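Local coordinates for putative ABC transporter subunit, substrate-binding component (Rhodopseudomonas palustris, PDB 4EVQ), which binds 4-hydroxybenzoate and probably serves as the solute-binding component of an ABC transporter for lignin-derived aromatic compounds, at residues L17-L22 with I56-V61. Sequence-based numbering, arbitrary orientation. Where two conformers were deposited one is given.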
loop_
_atom_site.group_PDB
_atom_site.type_symbol
_atom_site.label_atom_id
_atom_site.label_comp_id
_atom_site.label_asym_id
_atom_site.label_seq_id
_atom_site.Cartn_x
_atom_site.Cartn_y
_atom_site.Cartn_z
ATOM N N LEU A 17 -20.308 -16.061 -3.624
ATOM C CA LEU A 17 -19.389 -15.862 -2.509
ATOM C C LEU A 17 -19.467 -14.382 -2.163
ATOM O O LEU A 17 -19.322 -13.534 -3.052
ATOM C CB LEU A 17 -17.971 -16.219 -2.969
ATOM C CG LEU A 17 -16.899 -16.602 -1.964
ATOM C CD1 LEU A 17 -15.944 -17.614 -2.611
ATOM C CD2 LEU A 17 -16.154 -15.411 -1.513
ATOM N N LYS A 18 -19.714 -14.058 -0.897
ATOM C CA LYS A 18 -19.845 -12.665 -0.477
ATOM C C LYS A 18 -18.511 -12.172 0.028
ATOM O O LYS A 18 -17.998 -12.615 1.049
ATOM C CB LYS A 18 -20.913 -12.486 0.604
ATOM C CG LYS A 18 -22.283 -12.933 0.179
ATOM C CD LYS A 18 -23.284 -12.670 1.288
ATOM C CE LYS A 18 -23.594 -11.186 1.396
ATOM N NZ LYS A 18 -24.853 -11.020 2.216
ATOM N N VAL A 19 -17.960 -11.241 -0.714
ATOM C CA VAL A 19 -16.660 -10.654 -0.397
ATOM C C VAL A 19 -16.929 -9.253 0.140
ATOM O O VAL A 19 -17.410 -8.361 -0.586
ATOM C CB VAL A 19 -15.754 -10.649 -1.610
ATOM C CG1 VAL A 19 -14.416 -9.991 -1.235
ATOM C CG2 VAL A 19 -15.489 -12.062 -2.116
ATOM N N GLY A 20 -16.673 -9.062 1.425
ATOM C CA GLY A 20 -16.832 -7.767 2.030
ATOM C C GLY A 20 -15.638 -6.895 1.761
ATOM O O GLY A 20 -14.523 -7.342 2.002
ATOM N N LEU A 21 -15.863 -5.702 1.247
ATOM C CA LEU A 21 -14.798 -4.760 0.912
ATOM C C LEU A 21 -14.944 -3.591 1.787
ATOM O O LEU A 21 -15.904 -2.819 1.636
ATOM C CB LEU A 21 -14.836 -4.280 -0.521
ATOM C CG LEU A 21 -14.722 -5.236 -1.656
ATOM C CD1 LEU A 21 -14.508 -4.458 -2.975
ATOM C CD2 LEU A 21 -13.535 -6.138 -1.425
ATOM N N LEU A 22 -14.041 -3.413 2.721
ATOM C CA LEU A 22 -14.017 -2.243 3.580
ATOM C C LEU A 22 -12.917 -1.337 3.077
ATOM O O LEU A 22 -11.729 -1.657 3.224
ATOM C CB LEU A 22 -13.743 -2.656 5.031
ATOM C CG LEU A 22 -13.752 -1.543 6.080
ATOM C CD1 LEU A 22 -15.157 -0.961 6.242
ATOM C CD2 LEU A 22 -13.190 -1.982 7.450
ATOM N N ILE A 56 -18.998 -14.088 -7.603
ATOM C CA ILE A 56 -18.572 -13.186 -6.552
ATOM C C ILE A 56 -19.541 -12.033 -6.421
ATOM O O ILE A 56 -19.965 -11.441 -7.415
ATOM C CB ILE A 56 -17.173 -12.592 -6.848
ATOM C CG1 ILE A 56 -16.125 -13.694 -7.079
ATOM C CG2 ILE A 56 -16.739 -11.572 -5.747
ATOM C CD1 ILE A 56 -15.862 -14.592 -5.911
ATOM N N SER A 57 -19.925 -11.745 -5.193
ATOM C CA SER A 57 -20.694 -10.544 -4.901
ATOM C C SER A 57 -19.876 -9.677 -3.940
ATOM O O SER A 57 -19.552 -10.099 -2.838
ATOM C CB SER A 57 -22.028 -10.941 -4.261
ATOM O OG SER A 57 -22.659 -9.802 -3.702
ATOM N N PHE A 58 -19.581 -8.445 -4.344
ATOM C CA PHE A 58 -18.818 -7.527 -3.501
ATOM C C PHE A 58 -19.777 -6.674 -2.695
ATOM O O PHE A 58 -20.662 -6.017 -3.244
ATOM C CB PHE A 58 -17.900 -6.619 -4.328
ATOM C CG PHE A 58 -16.713 -7.333 -4.935
ATOM C CD1 PHE A 58 -15.700 -7.835 -4.131
ATOM C CD2 PHE A 58 -16.596 -7.473 -6.304
ATOM C CE1 PHE A 58 -14.620 -8.485 -4.676
ATOM C CE2 PHE A 58 -15.494 -8.140 -6.857
ATOM C CZ PHE A 58 -14.514 -8.624 -6.047
ATOM N N VAL A 59 -19.599 -6.688 -1.391
ATOM C CA VAL A 59 -20.364 -5.864 -0.494
ATOM C C VAL A 59 -19.450 -4.735 -0.085
ATOM O O VAL A 59 -18.527 -4.930 0.727
ATOM C CB VAL A 59 -20.829 -6.662 0.730
ATOM C CG1 VAL A 59 -21.650 -5.776 1.617
ATOM C CG2 VAL A 59 -21.609 -7.921 0.264
ATOM N N LYS A 60 -19.690 -3.540 -0.614
ATOM C CA LYS A 60 -18.732 -2.445 -0.477
ATOM C C LYS A 60 -19.143 -1.486 0.638
ATOM O O LYS A 60 -20.178 -0.812 0.541
ATOM C CB LYS A 60 -18.655 -1.711 -1.808
ATOM C CG LYS A 60 -18.260 -2.596 -2.974
ATOM C CD LYS A 60 -18.317 -1.867 -4.299
ATOM C CE LYS A 60 -17.773 -2.733 -5.414
ATOM N NZ LYS A 60 -17.827 -2.007 -6.721
ATOM N N VAL A 61 -18.329 -1.385 1.675
ATOM C CA VAL A 61 -18.617 -0.569 2.846
ATOM C C VAL A 61 -17.564 0.518 2.893
ATOM O O VAL A 61 -16.359 0.253 2.890
ATOM C CB VAL A 61 -18.604 -1.418 4.129
ATOM C CG1 VAL A 61 -18.764 -0.568 5.369
ATOM C CG2 VAL A 61 -19.696 -2.516 4.048
#
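V19 and L21 both lean on the F58 ring, touching CE1 and CD1, where parallel strands 17-22 and 56-61 pair in a beta-alpha-beta crossover, helix 30-46 linking them in one lobe of the periplasmic binding protein fold. The in-register V19 and F58 side chains lie side by side, pointing the same way, V19 CG1 reaching F58 CE1 at 3.8 Å. L21, next on this face, crosses the phenylalanine, its CG 3.7 Å from F58 CD1. With CG anti to its own carbonyl carbon (chi1 -71°), F58 sets its ring beneath I56 CG2, 3.7 Å above the plane, over the centre. L40 of helix 30-46 touches both L21 and F58, and an alanine in place of L21 would probably open a gap beside F58 CD1 and L40, giving the ring more freedom to turn. On the other sheet face, L22 CD1 meets V61 CG1 at 3.7 Å, both side chains packing on L77 of helix 67-80. Nearer the strands' start on that face, K18 bends at chi3 (74°), bringing CE 4.0 Å from V59 CG2, while NZ hydrogen-bonds to E81 O. Five backbone hydrogen bonds join the strands; in the last, V61 N reaches L21 O at 2.8 Å, almost straight at 179°.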